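Local coordinates for extracellular solute-binding protein, family 1 (Bifidobacterium longum subsp. infantis, PDB 6FTH) that probably binds human milk oligosaccharides outside the cell and delivers them to an ABC transporter for uptake, at residues 208-222 and 245-258. Residues are numbered along the deposited sequence; the frame is centred on the assembly and turned at random.
Sequences FTYYSPMLLLNSTGI and FLTSDEYKQVIKYY
Y258 reaches from helix 249-263 to the 3-10 turn 213-216 and gives its OH to P213 O, 2.7 Å away, the one direct hydrogen bond between the two segments. The carbonyl lies at the ring edge, with the hydroxyl tilted 16° from the carbonyl plane, and the same oxygen also accepts from L216 N inside the turn. P213 CB packs on Y258 CZ, while L216 CD1 approaches that carbon obliquely at 3.4 Å and has the edge of Y257 as a second neighbour. With an alanine here in place of Y258, P213 O would probably lose its donor from the helix and L216 CD1 much of its cover.

M214 can be followed outward: CB leads to CG beside the backbone N, and a bend at chi2 (-49°) turns the chain toward the helix. CG meets Y251 CE1 at 4.0 Å; SD lies near both that atom and V254 CG1, making an oblique Met-aromatic contact with the Y251 ring; CE ends against Y251 CE1 and I255 CG1. L217 divides its branches, CD1 sitting over the centre of one face of F245 as a CH-pi contact (3.6 Å to the centroid) and CD2 lying against the backbone of Y251. F208 meets F245 obliquely, the planes at 52°, with L246 CD2 and Y251 OH at its own edge; that hydroxyl is hydrogen-bonded to T478.

I222 CD1 rests on E250 CB at 3.5 Å, and a water donates to both T220 O and E250 OE2. S248 N-caps the helix, its OG accepting from Y251 N. Within what is probably the alpha/beta fold of solute-binding proteins, the loop between strands 197-199 and 235-238 thus packs along the first turns of helix 249-263, with W173 of helix 173-185 touching T220, V254 and Y257, and helices 457-484 and 487-500 meeting Y251 and I255.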
ATOM      1  N   PHE A 208       4.112   8.343  -7.184  1.00 12.72           N
ATOM      2  CA  PHE A 208       3.071   8.890  -6.314  1.00 12.30           C
ATOM      3  C   PHE A 208       2.923   7.980  -5.101  1.00 13.91           C
ATOM      4  O   PHE A 208       2.605   6.794  -5.240  1.00 12.81           O
ATOM      5  CB  PHE A 208       1.768   9.081  -7.089  1.00 12.42           C
ATOM      6  CG  PHE A 208       1.926  10.039  -8.213  1.00 14.03           C
ATOM      7  CD1 PHE A 208       2.054  11.401  -7.975  1.00 13.53           C
ATOM      8  CD2 PHE A 208       2.049   9.582  -9.518  1.00 14.29           C
ATOM      9  CE1 PHE A 208       2.240  12.283  -8.998  1.00 15.30           C
ATOM     10  CE2 PHE A 208       2.261  10.471 -10.555  1.00 14.69           C
ATOM     11  CZ  PHE A 208       2.363  11.824 -10.309  1.00 15.03           C
ATOM     12  N   THR A 209       3.214   8.531  -3.917  1.00 14.78           N
ATOM     13  CA  THR A 209       3.392   7.754  -2.697  1.00 14.89           C
ATOM     14  C   THR A 209       2.058   7.505  -2.006  1.00 12.89           C
ATOM     15  O   THR A 209       1.026   8.081  -2.354  1.00 12.40           O
ATOM     16  CB  THR A 209       4.322   8.500  -1.729  1.00 13.08           C
ATOM     17  OG1 THR A 209       3.648   9.651  -1.217  1.00 14.60           O
ATOM     18  CG2 THR A 209       5.623   8.955  -2.442  1.00 14.80           C
ATOM     19  N   TYR A 210       2.091   6.662  -0.977  1.00 12.36           N
ATOM     20  CA  TYR A 210       0.986   6.647  -0.038  1.00 12.48           C
ATOM     21  C   TYR A 210       0.703   8.075   0.409  1.00 11.74           C
ATOM     22  O   TYR A 210       1.619   8.880   0.612  1.00 13.13           O
ATOM     23  CB  TYR A 210       1.337   5.812   1.188  1.00 13.32           C
ATOM     24  CG  TYR A 210       1.030   4.346   1.063  1.00 14.36           C
ATOM     25  CD1 TYR A 210       1.609   3.571   0.058  1.00 14.32           C
ATOM     26  CD2 TYR A 210       0.153   3.730   1.954  1.00 15.23           C
ATOM     27  CE1 TYR A 210       1.327   2.218  -0.044  1.00 14.76           C
ATOM     28  CE2 TYR A 210      -0.145   2.374   1.855  1.00 19.47           C
ATOM     29  CZ  TYR A 210       0.448   1.627   0.849  1.00 15.68           C
ATOM     30  OH  TYR A 210       0.154   0.284   0.753  1.00 21.28           O
ATOM     31  N   TYR A 211      -0.567   8.405   0.526  1.00 12.03           N
ATOM     32  CA  TYR A 211      -1.013   9.691   1.056  1.00 12.57           C
ATOM     33  C   TYR A 211      -0.562  10.858   0.183  1.00 12.55           C
ATOM     34  O   TYR A 211      -0.478  11.996   0.634  1.00 14.85           O
ATOM     35  CB  TYR A 211      -0.609   9.885   2.531  1.00 12.76           C
ATOM     36  CG  TYR A 211      -0.563   8.572   3.322  1.00 13.27           C
ATOM     37  CD1 TYR A 211      -1.611   7.665   3.282  1.00 14.00           C
ATOM     38  CD2 TYR A 211       0.574   8.216   4.062  1.00 13.77           C
ATOM     39  CE1 TYR A 211      -1.535   6.450   3.941  1.00 15.05           C
ATOM     40  CE2 TYR A 211       0.647   7.017   4.732  1.00 15.25           C
ATOM     41  CZ  TYR A 211      -0.405   6.131   4.666  1.00 15.69           C
ATOM     42  OH  TYR A 211      -0.356   4.917   5.307  1.00 18.88           O
ATOM     43  N   SER A 212      -0.343  10.587  -1.100  1.00 11.94           N
ATOM     44  CA  SER A 212       0.095  11.609  -2.030  1.00 12.08           C
ATOM     45  C   SER A 212      -0.934  12.737  -2.125  1.00 12.04           C
ATOM     46  O   SER A 212      -2.140  12.468  -2.154  1.00 11.23           O
ATOM     47  CB  SER A 212       0.213  10.985  -3.417  1.00 12.96           C
ATOM     48  OG  SER A 212       0.508  11.973  -4.387  1.00 12.42           O
ATOM     49  N   PRO A 213      -0.495  14.000  -2.260  1.00 12.86           N
ATOM     50  CA  PRO A 213      -1.442  15.075  -2.592  1.00 12.73           C
ATOM     51  C   PRO A 213      -2.228  14.767  -3.856  1.00 11.90           C
ATOM     52  O   PRO A 213      -3.332  15.294  -4.038  1.00 12.16           O
ATOM     53  CB  PRO A 213      -0.552  16.320  -2.786  1.00 13.11           C
ATOM     54  CG  PRO A 213       0.868  15.782  -2.973  1.00 12.60           C
ATOM     55  CD  PRO A 213       0.896  14.476  -2.189  1.00 13.63           C
ATOM     56  N   MET A 214      -1.683  13.918  -4.730  1.00 10.43           N
ATOM     57  CA  MET A 214      -2.407  13.628  -5.972  1.00 12.11           C
ATOM     58  C   MET A 214      -3.588  12.710  -5.761  1.00 12.90           C
ATOM     59  O   MET A 214      -4.266  12.344  -6.723  1.00 11.32           O
ATOM     60  CB  MET A 214      -1.465  13.088  -7.048  1.00 13.86           C
ATOM     61  CG  MET A 214      -0.414  14.087  -7.464  1.00 18.79           C
ATOM     62  SD  MET A 214      -1.173  15.667  -7.833  1.00 26.56           S
ATOM     63  CE  MET A 214       0.239  16.769  -7.994  1.00 24.72           C
ATOM     64  N   LEU A 215      -3.882  12.343  -4.529  1.00 11.75           N
ATOM     65  CA  LEU A 215      -5.176  11.737  -4.259  1.00 10.54           C
ATOM     66  C   LEU A 215      -6.331  12.648  -4.672  1.00 11.58           C
ATOM     67  O   LEU A 215      -7.451  12.156  -4.844  1.00 11.05           O
ATOM     68  CB  LEU A 215      -5.267  11.360  -2.791  1.00 11.28           C
ATOM     69  CG  LEU A 215      -4.448  10.150  -2.368  1.00 11.15           C
ATOM     70  CD1 LEU A 215      -4.337  10.122  -0.861  1.00 12.35           C
ATOM     71  CD2 LEU A 215      -5.075   8.844  -2.888  1.00 12.68           C
ATOM     72  N   LEU A 216      -6.099  13.955  -4.846  1.00 10.61           N
ATOM     73  CA  LEU A 216      -7.141  14.837  -5.381  1.00 10.13           C
ATOM     74  C   LEU A 216      -7.499  14.523  -6.834  1.00 10.73           C
ATOM     75  O   LEU A 216      -8.509  15.035  -7.328  1.00 11.95           O
ATOM     76  CB  LEU A 216      -6.776  16.324  -5.219  1.00 12.65           C
ATOM     77  CG  LEU A 216      -6.904  16.871  -3.796  1.00 16.21           C
ATOM     78  CD1 LEU A 216      -6.757  18.385  -3.851  1.00 16.83           C
ATOM     79  CD2 LEU A 216      -8.213  16.513  -3.135  1.00 15.15           C
ATOM     80  N   LEU A 217      -6.722  13.680  -7.522  1.00 11.78           N
ATOM     81  CA  LEU A 217      -7.168  13.232  -8.843  1.00 11.08           C
ATOM     82  C   LEU A 217      -8.518  12.541  -8.764  1.00 11.12           C
ATOM     83  O   LEU A 217      -9.312  12.609  -9.710  1.00 10.82           O
ATOM     84  CB  LEU A 217      -6.154  12.270  -9.462  1.00  9.89           C
ATOM     85  CG  LEU A 217      -4.897  12.917 -10.037  1.00 12.41           C
ATOM     86  CD1 LEU A 217      -3.768  11.913 -10.227  1.00 14.87           C
ATOM     87  CD2 LEU A 217      -5.242  13.600 -11.366  1.00 12.97           C
ATOM     88  N   ASN A 218      -8.828  11.906  -7.630  1.00 10.02           N
ATOM     89  CA  ASN A 218     -10.127  11.252  -7.491  1.00  8.62           C
ATOM     90  C   ASN A 218     -11.277  12.259  -7.576  1.00 10.13           C
ATOM     91  O   ASN A 218     -12.380  11.912  -8.042  1.00  9.44           O
ATOM     92  CB  ASN A 218     -10.161  10.486  -6.165  1.00  9.54           C
ATOM     93  CG  ASN A 218      -9.238   9.273  -6.177  1.00  9.65           C
ATOM     94  OD1 ASN A 218      -9.477   8.272  -6.885  1.00  9.41           O
ATOM     95  ND2 ASN A 218      -8.164   9.348  -5.398  1.00 10.82           N
ATOM     96  N   SER A 219     -11.031  13.501  -7.149  1.00  9.98           N
ATOM     97  CA  SER A 219     -12.008  14.584  -7.270  1.00 11.55           C
ATOM     98  C   SER A 219     -12.415  14.808  -8.705  1.00 11.56           C
ATOM     99  O   SER A 219     -13.515  15.317  -8.954  1.00 12.82           O
ATOM    100  CB  SER A 219     -11.418  15.916  -6.793  1.00 10.78           C
ATOM    101  OG  SER A 219     -11.065  15.857  -5.436  1.00 14.84           O
ATOM    102  N   THR A 220     -11.521  14.512  -9.641  1.00 10.38           N
ATOM    103  CA  THR A 220     -11.736  14.802 -11.057  1.00 10.04           C
ATOM    104  C   THR A 220     -12.353  13.644 -11.807  1.00 13.68           C
ATOM    105  O   THR A 220     -12.643  13.793 -13.008  1.00 13.31           O
ATOM    106  CB  THR A 220     -10.417  15.190 -11.750  1.00 11.17           C
ATOM    107  OG1 THR A 220      -9.588  14.038 -11.970  1.00 12.45           O
ATOM    108  CG2 THR A 220      -9.645  16.219 -10.952  1.00 13.50           C
ATOM    109  N   GLY A 221     -12.564  12.514 -11.153  1.00 11.83           N
ATOM    110  CA  GLY A 221     -13.120  11.348 -11.792  1.00 11.73           C
ATOM    111  C   GLY A 221     -12.107  10.343 -12.288  1.00 11.75           C
ATOM    112  O   GLY A 221     -12.493   9.405 -12.996  1.00 15.77           O
ATOM    113  N   ILE A 222     -10.826  10.506 -11.945  1.00 10.69           N
ATOM    114  CA  ILE A 222      -9.770   9.534 -12.248  1.00 11.64           C
ATOM    115  C   ILE A 222      -9.504   8.721 -10.990  1.00 10.73           C
ATOM    116  O   ILE A 222      -9.156   9.281  -9.942  1.00 11.87           O
ATOM    117  CB  ILE A 222      -8.493  10.219 -12.760  1.00 12.62           C
ATOM    118  CG1 ILE A 222      -8.736  10.815 -14.157  1.00 12.86           C
ATOM    119  CG2 ILE A 222      -7.306   9.231 -12.800  1.00 12.07           C
ATOM    120  CD1 ILE A 222      -7.576  11.663 -14.680  1.00 13.92           C
ATOM    121  N   PHE A 245      -2.313   9.821 -16.586  1.00 11.36           N
ATOM    122  CA  PHE A 245      -2.817  11.084 -16.091  1.00 10.66           C
ATOM    123  C   PHE A 245      -1.757  12.176 -16.079  1.00 13.18           C
ATOM    124  O   PHE A 245      -2.104  13.334 -15.852  1.00 13.04           O
ATOM    125  CB  PHE A 245      -3.509  10.952 -14.724  1.00 11.93           C
ATOM    126  CG  PHE A 245      -2.645  10.405 -13.599  1.00 12.34           C
ATOM    127  CD1 PHE A 245      -1.650  11.172 -13.000  1.00 13.21           C
ATOM    128  CD2 PHE A 245      -2.924   9.159 -13.070  1.00 13.58           C
ATOM    129  CE1 PHE A 245      -0.910  10.670 -11.946  1.00 12.48           C
ATOM    130  CE2 PHE A 245      -2.176   8.635 -12.012  1.00 13.36           C
ATOM    131  CZ  PHE A 245      -1.182   9.410 -11.432  1.00 13.60           C
ATOM    132  N   LEU A 246      -0.501  11.844 -16.371  1.00 11.64           N
ATOM    133  CA  LEU A 246       0.578  12.817 -16.256  1.00 12.48           C
ATOM    134  C   LEU A 246       0.418  13.961 -17.235  1.00 13.95           C
ATOM    135  O   LEU A 246       0.965  15.039 -16.994  1.00 14.60           O
ATOM    136  CB  LEU A 246       1.922  12.132 -16.499  1.00 13.46           C
ATOM    137  CG  LEU A 246       2.317  11.065 -15.487  1.00 11.69           C
ATOM    138  CD1 LEU A 246       3.632  10.408 -15.907  1.00 14.88           C
ATOM    139  CD2 LEU A 246       2.449  11.639 -14.082  1.00 14.50           C
ATOM    140  N   THR A 247      -0.311  13.756 -18.334  1.00 14.50           N
ATOM    141  CA  THR A 247      -0.552  14.781 -19.344  1.00 13.44           C
ATOM    142  C   THR A 247      -2.030  15.138 -19.454  1.00 16.30           C
ATOM    143  O   THR A 247      -2.463  15.719 -20.459  1.00 16.73           O
ATOM    144  CB  THR A 247      -0.006  14.333 -20.710  1.00 17.01           C
ATOM    145  OG1 THR A 247      -0.639  13.107 -21.087  1.00 17.94           O
ATOM    146  CG2 THR A 247       1.483  14.127 -20.651  1.00 18.59           C
ATOM    147  N   SER A 248      -2.818  14.819 -18.431  1.00 14.00           N
ATOM    148  CA  SER A 248      -4.255  15.038 -18.478  1.00 15.49           C
ATOM    149  C   SER A 248      -4.621  16.433 -17.977  1.00 13.78           C
ATOM    150  O   SER A 248      -3.953  16.992 -17.107  1.00 13.92           O
ATOM    151  CB  SER A 248      -4.987  14.005 -17.622  1.00 14.14           C
ATOM    152  OG  SER A 248      -4.707  14.174 -16.248  1.00 12.98           O
ATOM    153  N   ASP A 249      -5.717  16.968 -18.509  1.00 16.19           N
ATOM    154  CA  ASP A 249      -6.275  18.204 -17.974  1.00 16.44           C
ATOM    155  C   ASP A 249      -6.593  18.052 -16.484  1.00 16.11           C
ATOM    156  O   ASP A 249      -6.443  19.004 -15.709  1.00 14.33           O
ATOM    157  CB  ASP A 249      -7.526  18.579 -18.760  1.00 20.14           C
ATOM    158  CG  ASP A 249      -7.228  18.954 -20.212  1.00 39.27           C
ATOM    159  OD1 ASP A 249      -6.118  19.478 -20.503  1.00 39.58           O
ATOM    160  OD2 ASP A 249      -8.132  18.743 -21.061  1.00 45.25           O
ATOM    161  N   GLU A 250      -7.000  16.857 -16.064  1.00 15.37           N
ATOM    162  CA  GLU A 250      -7.304  16.621 -14.657  1.00 13.55           C
ATOM    163  C   GLU A 250      -6.095  16.884 -13.765  1.00 13.64           C
ATOM    164  O   GLU A 250      -6.214  17.532 -12.715  1.00 12.35           O
ATOM    165  CB  GLU A 250      -7.769  15.188 -14.477  1.00 13.30           C
ATOM    166  CG  GLU A 250      -9.138  14.906 -15.047  1.00 13.62           C
ATOM    167  CD  GLU A 250      -9.163  14.438 -16.511  1.00 15.42           C
ATOM    168  OE1 GLU A 250      -8.206  14.670 -17.276  1.00 16.78           O
ATOM    169  OE2 GLU A 250     -10.176  13.812 -16.893  1.00 18.37           O
ATOM    170  N   TYR A 251      -4.929  16.348 -14.147  1.00 13.12           N
ATOM    171  CA  TYR A 251      -3.696  16.573 -13.390  1.00 12.53           C
ATOM    172  C   TYR A 251      -3.340  18.056 -13.382  1.00 13.35           C
ATOM    173  O   TYR A 251      -2.968  18.625 -12.346  1.00 13.12           O
ATOM    174  CB  TYR A 251      -2.567  15.735 -14.022  1.00 12.96           C
ATOM    175  CG  TYR A 251      -1.261  15.611 -13.253  1.00 13.87           C
ATOM    176  CD1 TYR A 251      -1.213  14.943 -12.042  1.00 13.82           C
ATOM    177  CD2 TYR A 251      -0.085  16.113 -13.768  1.00 14.98           C
ATOM    178  CE1 TYR A 251      -0.018  14.809 -11.338  1.00 15.99           C
ATOM    179  CE2 TYR A 251       1.116  15.975 -13.084  1.00 12.90           C
ATOM    180  CZ  TYR A 251       1.139  15.329 -11.867  1.00 14.66           C
ATOM    181  OH  TYR A 251       2.293  15.179 -11.158  1.00 14.96           O
ATOM    182  N   LYS A 252      -3.441  18.705 -14.539  1.00 13.44           N
ATOM    183  CA  LYS A 252      -3.211  20.146 -14.600  1.00 13.00           C
ATOM    184  C   LYS A 252      -4.116  20.899 -13.620  1.00 13.77           C
ATOM    185  O   LYS A 252      -3.659  21.807 -12.919  1.00 15.53           O
ATOM    186  CB  LYS A 252      -3.447  20.645 -16.029  1.00 16.00           C
ATOM    187  CG  LYS A 252      -3.235  22.167 -16.182  1.00 18.64           C
ATOM    188  CD  LYS A 252      -2.996  22.673 -17.621  1.00 26.43           C
ATOM    189  CE  LYS A 252      -3.976  22.143 -18.623  1.00 30.98           C
ATOM    190  NZ  LYS A 252      -3.715  22.768 -19.960  1.00 43.13           N
ATOM    191  N   GLN A 253      -5.399  20.548 -13.569  1.00 13.65           N
ATOM    192  CA  GLN A 253      -6.339  21.238 -12.693  1.00 14.43           C
ATOM    193  C   GLN A 253      -6.020  21.007 -11.220  1.00 13.96           C
ATOM    194  O   GLN A 253      -6.154  21.931 -10.409  1.00 14.28           O
ATOM    195  CB  GLN A 253      -7.767  20.831 -13.038  1.00 17.20           C
ATOM    196  CG  GLN A 253      -8.226  21.331 -14.433  1.00 21.85           C
ATOM    197  CD  GLN A 253      -7.805  22.779 -14.715  1.00 29.53           C
ATOM    198  OE1 GLN A 253      -7.997  23.665 -13.881  1.00 31.55           O
ATOM    199  NE2 GLN A 253      -7.190  23.013 -15.880  1.00 31.19           N
ATOM    200  N   VAL A 254      -5.617  19.786 -10.856  1.00 13.55           N
ATOM    201  CA  VAL A 254      -5.200  19.524  -9.479  1.00 13.45           C
ATOM    202  C   VAL A 254      -4.024  20.414  -9.109  1.00 14.00           C
ATOM    203  O   VAL A 254      -3.982  21.007  -8.019  1.00 13.93           O
ATOM    204  CB  VAL A 254      -4.847  18.044  -9.291  1.00 12.54           C
ATOM    205  CG1 VAL A 254      -4.157  17.835  -7.955  1.00 12.86           C
ATOM    206  CG2 VAL A 254      -6.094  17.207  -9.389  1.00 12.96           C
ATOM    207  N   ILE A 255      -3.031  20.498 -10.001  1.00 14.13           N
ATOM    208  CA  ILE A 255      -1.860  21.329  -9.736  1.00 13.26           C
ATOM    209  C   ILE A 255      -2.259  22.794  -9.558  1.00 13.64           C
ATOM    210  O   ILE A 255      -1.789  23.475  -8.630  1.00 13.42           O
ATOM    211  CB  ILE A 255      -0.819  21.137 -10.852  1.00 12.41           C
ATOM    212  CG1 ILE A 255      -0.182  19.747 -10.744  1.00 14.30           C
ATOM    213  CG2 ILE A 255       0.248  22.224 -10.738  1.00 14.97           C
ATOM    214  CD1 ILE A 255       0.645  19.331 -11.937  1.00 15.70           C
ATOM    215  N   LYS A 256      -3.142  23.301 -10.418  1.00 14.10           N
ATOM    216  CA  LYS A 256      -3.550  24.698 -10.313  1.00 14.49           C
ATOM    217  C   LYS A 256      -4.300  24.951  -9.008  1.00 15.87           C
ATOM    218  O   LYS A 256      -4.123  26.003  -8.382  1.00 15.21           O
ATOM    219  CB  LYS A 256      -4.390  25.090 -11.521  1.00 15.90           C
ATOM    220  CG  LYS A 256      -3.559  25.220 -12.797  1.00 17.20           C
ATOM    221  CD  LYS A 256      -4.407  25.707 -13.968  1.00 19.47           C
ATOM    222  CE  LYS A 256      -4.566  27.216 -13.953  1.00 25.80           C
ATOM    223  NZ  LYS A 256      -5.181  27.708 -15.216  1.00 39.23           N
ATOM    224  N   TYR A 257      -5.136  23.996  -8.585  1.00 13.74           N
ATOM    225  CA  TYR A 257      -5.860  24.142  -7.323  1.00 14.33           C
ATOM    226  C   TYR A 257      -4.889  24.200  -6.164  1.00 13.90           C
ATOM    227  O   TYR A 257      -5.001  25.079  -5.293  1.00 14.99           O
ATOM    228  CB  TYR A 257      -6.863  22.996  -7.159  1.00 13.35           C
ATOM    229  CG  TYR A 257      -7.715  23.055  -5.905  1.00 11.23           C
ATOM    230  CD1 TYR A 257      -8.651  24.058  -5.726  1.00 13.98           C
ATOM    231  CD2 TYR A 257      -7.604  22.086  -4.938  1.00 15.48           C
ATOM    232  CE1 TYR A 257      -9.433  24.104  -4.590  1.00 13.65           C
ATOM    233  CE2 TYR A 257      -8.387  22.118  -3.809  1.00 14.08           C
ATOM    234  CZ  TYR A 257      -9.306  23.114  -3.655  1.00 15.43           C
ATOM    235  OH  TYR A 257     -10.084  23.141  -2.518  1.00 15.62           O
ATOM    236  N   TYR A 258      -3.926  23.268  -6.131  1.00 13.98           N
ATOM    237  CA  TYR A 258      -2.918  23.298  -5.069  1.00 13.51           C
ATOM    238  C   TYR A 258      -2.140  24.599  -5.094  1.00 15.58           C
ATOM    239  O   TYR A 258      -1.826  25.156  -4.036  1.00 14.94           O
ATOM    240  CB  TYR A 258      -1.964  22.118  -5.153  1.00 14.03           C
ATOM    241  CG  TYR A 258      -2.485  20.870  -4.453  1.00 14.40           C
ATOM    242  CD1 TYR A 258      -2.887  20.906  -3.115  1.00 13.48           C
ATOM    243  CD2 TYR A 258      -2.589  19.658  -5.127  1.00 12.66           C
ATOM    244  CE1 TYR A 258      -3.348  19.759  -2.471  1.00 15.39           C
ATOM    245  CE2 TYR A 258      -3.054  18.526  -4.494  1.00 10.74           C
ATOM    246  CZ  TYR A 258      -3.436  18.575  -3.171  1.00 13.25           C
ATOM    247  OH  TYR A 258      -3.877  17.451  -2.531  1.00 13.07           O
TER
HETATM  248  O   HOH W   1     -11.994  12.476 -15.340  1.00 16.09           O